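Local coordinates for protein putative agmatine deiminase (Streptococcus mutans, PDB 2EWO) that probably hydrolyses agmatine to N-carbamoylputrescine and ammonia, as an agmatine deiminase of the guanidino-group-modifying enzyme family, at residues 8-12 / 199-203; 112-116 / 149-153. All coordinates share one frame. Numbering follows the deposited sequence.

Interaction 1 (8-12 / 199-203)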
ATOM      1  N   THR A   8     -30.874  15.756 -12.968  1.00 10.63           N
ATOM      2  CA  THR A   8     -31.855  16.454 -12.161  1.00 10.02           C
ATOM      3  C   THR A   8     -31.325  16.636 -10.751  1.00 10.76           C
ATOM      4  O   THR A   8     -30.347  16.001 -10.359  1.00 10.02           O
ATOM      5  CB  THR A   8     -33.160  15.666 -12.114  1.00 10.00           C
ATOM      6  OG1 THR A   8     -32.889  14.338 -11.653  1.00 10.00           O
ATOM      7  CG2 THR A   8     -33.789  15.593 -13.497  1.00 10.00           C
ATOM      8  N   THR A   9     -31.978  17.504  -9.988  1.00 24.27           N
ATOM      9  CA  THR A   9     -31.557  17.775  -8.621  1.00 24.77           C
ATOM     10  C   THR A   9     -32.573  17.266  -7.608  1.00 25.05           C
ATOM     11  O   THR A   9     -33.771  17.182  -7.898  1.00 25.49           O
ATOM     12  CB  THR A   9     -31.369  19.281  -8.391  1.00 34.07           C
ATOM     13  OG1 THR A   9     -30.676  19.491  -7.155  1.00 35.92           O
ATOM     14  CG2 THR A   9     -32.722  19.981  -8.319  1.00 33.11           C
ATOM     15  N   PRO A  10     -32.107  16.934  -6.392  1.00 10.91           N
ATOM     16  CA  PRO A  10     -32.984  16.429  -5.331  1.00 11.35           C
ATOM     17  C   PRO A  10     -34.297  17.206  -5.173  1.00 11.64           C
ATOM     18  O   PRO A  10     -35.335  16.619  -4.866  1.00 11.56           O
ATOM     19  CB  PRO A  10     -32.096  16.522  -4.094  1.00 10.00           C
ATOM     20  CG  PRO A  10     -30.757  16.208  -4.643  1.00 10.00           C
ATOM     21  CD  PRO A  10     -30.719  17.030  -5.910  1.00 10.00           C
ATOM     22  N   LYS A  11     -34.246  18.521  -5.381  1.00 10.00           N
ATOM     23  CA  LYS A  11     -35.439  19.352  -5.259  1.00 10.00           C
ATOM     24  C   LYS A  11     -36.492  18.891  -6.257  1.00 10.00           C
ATOM     25  O   LYS A  11     -37.658  18.731  -5.910  1.00 10.00           O
ATOM     26  CB  LYS A  11     -35.105  20.827  -5.513  1.00 38.83           C
ATOM     27  CG  LYS A  11     -36.315  21.769  -5.421  1.00 38.96           C
ATOM     28  CD  LYS A  11     -36.026  23.152  -6.004  1.00 39.13           C
ATOM     29  CE  LYS A  11     -35.087  23.969  -5.125  1.00 38.75           C
ATOM     30  NZ  LYS A  11     -35.749  24.433  -3.877  1.00 38.66           N
ATOM     31  N   GLN A  12     -36.070  18.677  -7.497  1.00 18.30           N
ATOM     32  CA  GLN A  12     -36.975  18.237  -8.544  1.00 18.39           C
ATOM     33  C   GLN A  12     -37.363  16.789  -8.334  1.00 19.34           C
ATOM     34  O   GLN A  12     -38.522  16.413  -8.526  1.00 18.92           O
ATOM     35  CB  GLN A  12     -36.298  18.362  -9.897  1.00 31.99           C
ATOM     36  CG  GLN A  12     -35.464  19.599 -10.025  1.00 33.51           C
ATOM     37  CD  GLN A  12     -34.340  19.420 -11.016  1.00 33.65           C
ATOM     38  OE1 GLN A  12     -33.470  20.279 -11.146  1.00 33.75           O
ATOM     39  NE2 GLN A  12     -34.350  18.299 -11.725  1.00 33.72           N
ATOM     40  N   LYS A 199     -30.004  24.990  -1.898  1.00 10.00           N
ATOM     41  CA  LYS A 199     -31.442  24.863  -1.992  1.00 10.00           C
ATOM     42  C   LYS A 199     -31.822  23.700  -2.893  1.00 10.00           C
ATOM     43  O   LYS A 199     -32.862  23.088  -2.700  1.00 10.00           O
ATOM     44  CB  LYS A 199     -32.055  26.165  -2.510  1.00 10.00           C
ATOM     45  CG  LYS A 199     -31.846  27.340  -1.566  1.00 10.00           C
ATOM     46  CD  LYS A 199     -32.593  28.570  -2.036  1.00 10.70           C
ATOM     47  CE  LYS A 199     -32.503  29.683  -1.013  1.00 11.36           C
ATOM     48  NZ  LYS A 199     -33.335  30.844  -1.431  1.00 12.63           N
ATOM     49  N   ASP A 200     -30.974  23.370  -3.859  1.00 10.00           N
ATOM     50  CA  ASP A 200     -31.303  22.281  -4.768  1.00 10.00           C
ATOM     51  C   ASP A 200     -30.928  20.893  -4.299  1.00 10.00           C
ATOM     52  O   ASP A 200     -31.591  19.916  -4.647  1.00 10.00           O
ATOM     53  CB  ASP A 200     -30.669  22.523  -6.125  1.00 20.49           C
ATOM     54  CG  ASP A 200     -31.084  23.835  -6.718  1.00 21.37           C
ATOM     55  OD1 ASP A 200     -32.307  24.101  -6.747  1.00 22.18           O
ATOM     56  OD2 ASP A 200     -30.193  24.597  -7.154  1.00 22.17           O
ATOM     57  N   TYR A 201     -29.868  20.802  -3.513  1.00 10.00           N
ATOM     58  CA  TYR A 201     -29.406  19.511  -3.033  1.00 10.00           C
ATOM     59  C   TYR A 201     -29.824  19.180  -1.599  1.00 10.00           C
ATOM     60  O   TYR A 201     -29.596  18.067  -1.110  1.00 10.00           O
ATOM     61  CB  TYR A 201     -27.890  19.446  -3.192  1.00 14.99           C
ATOM     62  CG  TYR A 201     -27.456  19.555  -4.639  1.00 16.77           C
ATOM     63  CD1 TYR A 201     -27.730  18.529  -5.545  1.00 16.47           C
ATOM     64  CD2 TYR A 201     -26.797  20.689  -5.110  1.00 17.47           C
ATOM     65  CE1 TYR A 201     -27.355  18.627  -6.887  1.00 16.00           C
ATOM     66  CE2 TYR A 201     -26.419  20.796  -6.452  1.00 17.36           C
ATOM     67  CZ  TYR A 201     -26.700  19.761  -7.331  1.00 16.41           C
ATOM     68  OH  TYR A 201     -26.303  19.861  -8.644  1.00 15.78           O
ATOM     69  N   LEU A 202     -30.443  20.151  -0.934  1.00 13.31           N
ATOM     70  CA  LEU A 202     -30.917  19.968   0.436  1.00 12.34           C
ATOM     71  C   LEU A 202     -32.429  20.170   0.494  1.00 11.95           C
ATOM     72  O   LEU A 202     -33.114  19.630   1.365  1.00 12.33           O
ATOM     73  CB  LEU A 202     -30.219  20.964   1.368  1.00 10.00           C
ATOM     74  CG  LEU A 202     -28.903  20.526   2.000  1.00 10.00           C
ATOM     75  CD1 LEU A 202     -28.057  19.812   0.977  1.00 10.00           C
ATOM     76  CD2 LEU A 202     -28.178  21.738   2.566  1.00 10.00           C
ATOM     77  N   ASN A 203     -32.937  20.939  -0.462  1.00 18.40           N
ATOM     78  CA  ASN A 203     -34.355  21.252  -0.549  1.00 18.51           C
ATOM     79  C   ASN A 203     -34.724  22.244   0.548  1.00 19.13           C
ATOM     80  O   ASN A 203     -35.765  22.129   1.188  1.00 20.23           O
ATOM     81  CB  ASN A 203     -35.198  19.981  -0.427  1.00 10.06           C
ATOM     82  CG  ASN A 203     -36.167  19.820  -1.580  1.00 10.00           C
ATOM     83  OD1 ASN A 203     -36.895  18.835  -1.655  1.00 10.00           O
ATOM     84  ND2 ASN A 203     -36.181  20.792  -2.489  1.00 10.00           N
TER
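Thr8 enters the contact region without joining it: its CA-to-CB bond points away from residues 199-203, and OG1 is hydrogen-bonded to Asp13 instead. The CA-to-CB bond of Thr9 points toward residues 199-203. Thr9 OG1 donates a hydrogen bond to Asp200 O at 2.7 Å, and the same OG1 lies over one face of the Tyr201 ring, 3.4 Å from Tyr201 CE1. Pro10 has no amide hydrogen to offer, so the 3.5 Å between Pro10 N and Asp200 O is simple proximity. Pro10 CD lies 3.3 Å from Asp200 O and 3.4 Å from Tyr201 CD1, so the ring packs both on the shared carbonyl and on the tyrosine. Lys11, with 88 Å² covered, gives the largest share of the 361 Å² interface. Its backbone amide, in the opening turn of the short helix 10-13, supplies the second bond to the shared acceptor, Lys11 N to Asp200 O at 3.1 Å with an N-H...O angle of 140°. The lysine side chain then runs along the helix end, past Asn203, to a weak hydrogen bond from Lys11 NZ to Lys199 O at 3.4 Å. Lys11 NZ and Asp200 OD1 remain 4.5 Å apart, too far for a salt bridge. The setting is a helix C-terminus: Asn203, the first residue to leave helical geometry, has phi of 73°. Here the N-terminal arm packs against the C-terminal turn of helix 191-202, in what is, by family, an α/β-propeller (pentein) fold.

Interaction 2 (112-116 / 149-153)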
ATOM      1  N   ASP A 112     -37.636   5.378  -0.576  1.00 22.05           N
ATOM      2  CA  ASP A 112     -36.383   5.485  -1.324  1.00 21.71           C
ATOM      3  C   ASP A 112     -35.312   6.283  -0.557  1.00 20.20           C
ATOM      4  O   ASP A 112     -35.622   7.239   0.158  1.00 20.50           O
ATOM      5  CB  ASP A 112     -36.638   6.140  -2.701  1.00 58.83           C
ATOM      6  CG  ASP A 112     -37.805   5.489  -3.479  1.00 60.00           C
ATOM      7  OD1 ASP A 112     -38.223   4.351  -3.135  1.00 60.00           O
ATOM      8  OD2 ASP A 112     -38.299   6.120  -4.448  1.00 59.91           O
ATOM      9  N   LEU A 113     -34.053   5.874  -0.700  1.00 14.14           N
ATOM     10  CA  LEU A 113     -32.933   6.555  -0.048  1.00 11.25           C
ATOM     11  C   LEU A 113     -31.898   6.958  -1.095  1.00 10.16           C
ATOM     12  O   LEU A 113     -31.288   6.105  -1.734  1.00 10.16           O
ATOM     13  CB  LEU A 113     -32.264   5.646   0.988  1.00 10.00           C
ATOM     14  CG  LEU A 113     -30.976   6.208   1.621  1.00 10.00           C
ATOM     15  CD1 LEU A 113     -31.307   7.407   2.494  1.00 10.00           C
ATOM     16  CD2 LEU A 113     -30.285   5.135   2.447  1.00 10.00           C
ATOM     17  N   ARG A 114     -31.708   8.262  -1.256  1.00 10.18           N
ATOM     18  CA  ARG A 114     -30.758   8.804  -2.211  1.00 10.00           C
ATOM     19  C   ARG A 114     -29.595   9.425  -1.438  1.00 10.00           C
ATOM     20  O   ARG A 114     -29.391   9.105  -0.272  1.00 10.40           O
ATOM     21  CB  ARG A 114     -31.451   9.869  -3.038  1.00 10.00           C
ATOM     22  CG  ARG A 114     -31.317   9.689  -4.509  1.00 10.00           C
ATOM     23  CD  ARG A 114     -32.496   8.977  -5.112  1.00 10.00           C
ATOM     24  NE  ARG A 114     -32.968   9.739  -6.262  1.00 10.00           N
ATOM     25  CZ  ARG A 114     -33.621   9.224  -7.297  1.00 10.00           C
ATOM     26  NH1 ARG A 114     -33.895   7.923  -7.334  1.00 10.00           N
ATOM     27  NH2 ARG A 114     -33.982  10.013  -8.305  1.00 10.00           N
ATOM     28  N   ALA A 115     -28.836  10.313  -2.079  1.00 14.44           N
ATOM     29  CA  ALA A 115     -27.707  10.988  -1.417  1.00 15.92           C
ATOM     30  C   ALA A 115     -27.054  12.057  -2.294  1.00 16.60           C
ATOM     31  O   ALA A 115     -27.207  12.059  -3.510  1.00 17.04           O
ATOM     32  CB  ALA A 115     -26.651   9.972  -0.973  1.00 10.00           C
ATOM     33  N   VAL A 116     -26.327  12.973  -1.669  1.00 10.00           N
ATOM     34  CA  VAL A 116     -25.654  14.020  -2.420  1.00 10.00           C
ATOM     35  C   VAL A 116     -24.180  13.980  -2.069  1.00 10.00           C
ATOM     36  O   VAL A 116     -23.803  14.214  -0.923  1.00 10.00           O
ATOM     37  CB  VAL A 116     -26.220  15.425  -2.100  1.00 26.08           C
ATOM     38  CG1 VAL A 116     -26.417  15.577  -0.612  1.00 26.81           C
ATOM     39  CG2 VAL A 116     -25.267  16.502  -2.609  1.00 26.26           C
ATOM     40  N   GLY A 149     -26.366   0.397  -1.543  1.00 26.45           N
ATOM     41  CA  GLY A 149     -27.374   0.362  -2.585  1.00 25.47           C
ATOM     42  C   GLY A 149     -28.194   1.629  -2.630  1.00 24.74           C
ATOM     43  O   GLY A 149     -29.422   1.585  -2.568  1.00 24.19           O
ATOM     44  N   VAL A 150     -27.511   2.759  -2.752  1.00 10.00           N
ATOM     45  CA  VAL A 150     -28.171   4.050  -2.789  1.00 10.00           C
ATOM     46  C   VAL A 150     -27.525   4.964  -3.814  1.00 10.00           C
ATOM     47  O   VAL A 150     -26.325   5.244  -3.746  1.00 10.00           O
ATOM     48  CB  VAL A 150     -28.140   4.716  -1.380  1.00 10.00           C
ATOM     49  CG1 VAL A 150     -26.829   4.408  -0.693  1.00 10.00           C
ATOM     50  CG2 VAL A 150     -28.333   6.220  -1.490  1.00 10.00           C
ATOM     51  N   ASP A 151     -28.336   5.425  -4.765  1.00 15.60           N
ATOM     52  CA  ASP A 151     -27.871   6.314  -5.828  1.00 15.99           C
ATOM     53  C   ASP A 151     -27.353   7.623  -5.229  1.00 15.25           C
ATOM     54  O   ASP A 151     -27.500   7.860  -4.034  1.00 17.43           O
ATOM     55  CB  ASP A 151     -29.011   6.577  -6.820  1.00 10.00           C
ATOM     56  CG  ASP A 151     -29.534   5.285  -7.471  1.00 10.03           C
ATOM     57  OD1 ASP A 151     -28.883   4.229  -7.314  1.00 10.03           O
ATOM     58  OD2 ASP A 151     -30.595   5.319  -8.143  1.00 10.10           O
ATOM     59  N   SER A 152     -26.737   8.471  -6.041  1.00 15.78           N
ATOM     60  CA  SER A 152     -26.215   9.714  -5.506  1.00 12.91           C
ATOM     61  C   SER A 152     -26.154  10.804  -6.544  1.00 12.18           C
ATOM     62  O   SER A 152     -26.140  10.535  -7.740  1.00 11.13           O
ATOM     63  CB  SER A 152     -24.818   9.494  -4.937  1.00 10.00           C
ATOM     64  OG  SER A 152     -23.932   9.083  -5.962  1.00 10.00           O
ATOM     65  N   TYR A 153     -26.125  12.042  -6.058  1.00 10.00           N
ATOM     66  CA  TYR A 153     -26.042  13.224  -6.897  1.00 10.00           C
ATOM     67  C   TYR A 153     -24.643  13.769  -6.695  1.00 10.00           C
ATOM     68  O   TYR A 153     -24.181  13.848  -5.556  1.00 10.00           O
ATOM     69  CB  TYR A 153     -27.040  14.292  -6.446  1.00 10.00           C
ATOM     70  CG  TYR A 153     -28.494  13.888  -6.521  1.00 10.00           C
ATOM     71  CD1 TYR A 153     -29.085  13.115  -5.516  1.00 10.00           C
ATOM     72  CD2 TYR A 153     -29.271  14.251  -7.613  1.00 10.00           C
ATOM     73  CE1 TYR A 153     -30.417  12.704  -5.605  1.00 10.00           C
ATOM     74  CE2 TYR A 153     -30.591  13.851  -7.715  1.00 10.00           C
ATOM     75  CZ  TYR A 153     -31.156  13.071  -6.714  1.00 10.00           C
ATOM     76  OH  TYR A 153     -32.432  12.604  -6.888  1.00 10.00           O
TER
HETATM   77  O   HOH W   1     -31.005   4.643  -4.170  1.00 10.03           O
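Backbone pairing is parallel: Val116 and Tyr153 form a parallel β-bridge (CA-CA 4.6 Å), and the end-to-end directions of 113-116 and 150-153 differ by 31°. Tyr153 N donates to Ala115 O at 2.8 Å (N-H...O angle 147°). Ala115 O also receives a CA-H...O contact from Ser152 CA at 3.2 Å, and Val116 CA makes one to Tyr153 O at 3.5 Å. Toward residues 113 and 150 the pairing gives way: a water bridges Leu113 O (2.9 Å) and Asp151 N (2.8 Å). Apolar packing centres on Val150 CG2, 4.1 Å from both Leu113 CG and Ala115 CB; Ala115 and Val150 also meet Cys145 of helix 137-146, which connects the strands in a β-α-β unit. Among polar side chains, Arg114 NE donates to Tyr153 OH at 3.0 Å and 163°. Arg114 NH1 and Asp151 OD2 stay 4.3 Å apart. The chemistry implies direct bonding at Tyr153, a water-bridged gap at the Leu113 end, and charges balanced by salt bridges from Arg114 to Asp13 and Asp151 to Lys3.

In the fold
From the N terminus, strand 4-5 runs at the edge of a mixed sheet beside strand 152-155, and the chain then reaches residues 8-12. Interaction 1 closes the longer loop, with 186 residues between its segments; interaction 2 is nested within it and closes a 32-residue β-α-β crossover through helix 137-146. Their centres lie 12 Å apart and their atoms meet: Thr8 O is 3.4 Å from Tyr153 CE2, Pro10 CD is 3.6 Å from Tyr153 CD2, and Tyr201 CB is 4.0 Å from Val116 CG2. The N-terminal arm and helix 191-202 therefore both pack on strands that interaction 2 pairs, joining arm, sheet and helix on one side of the chain's centre.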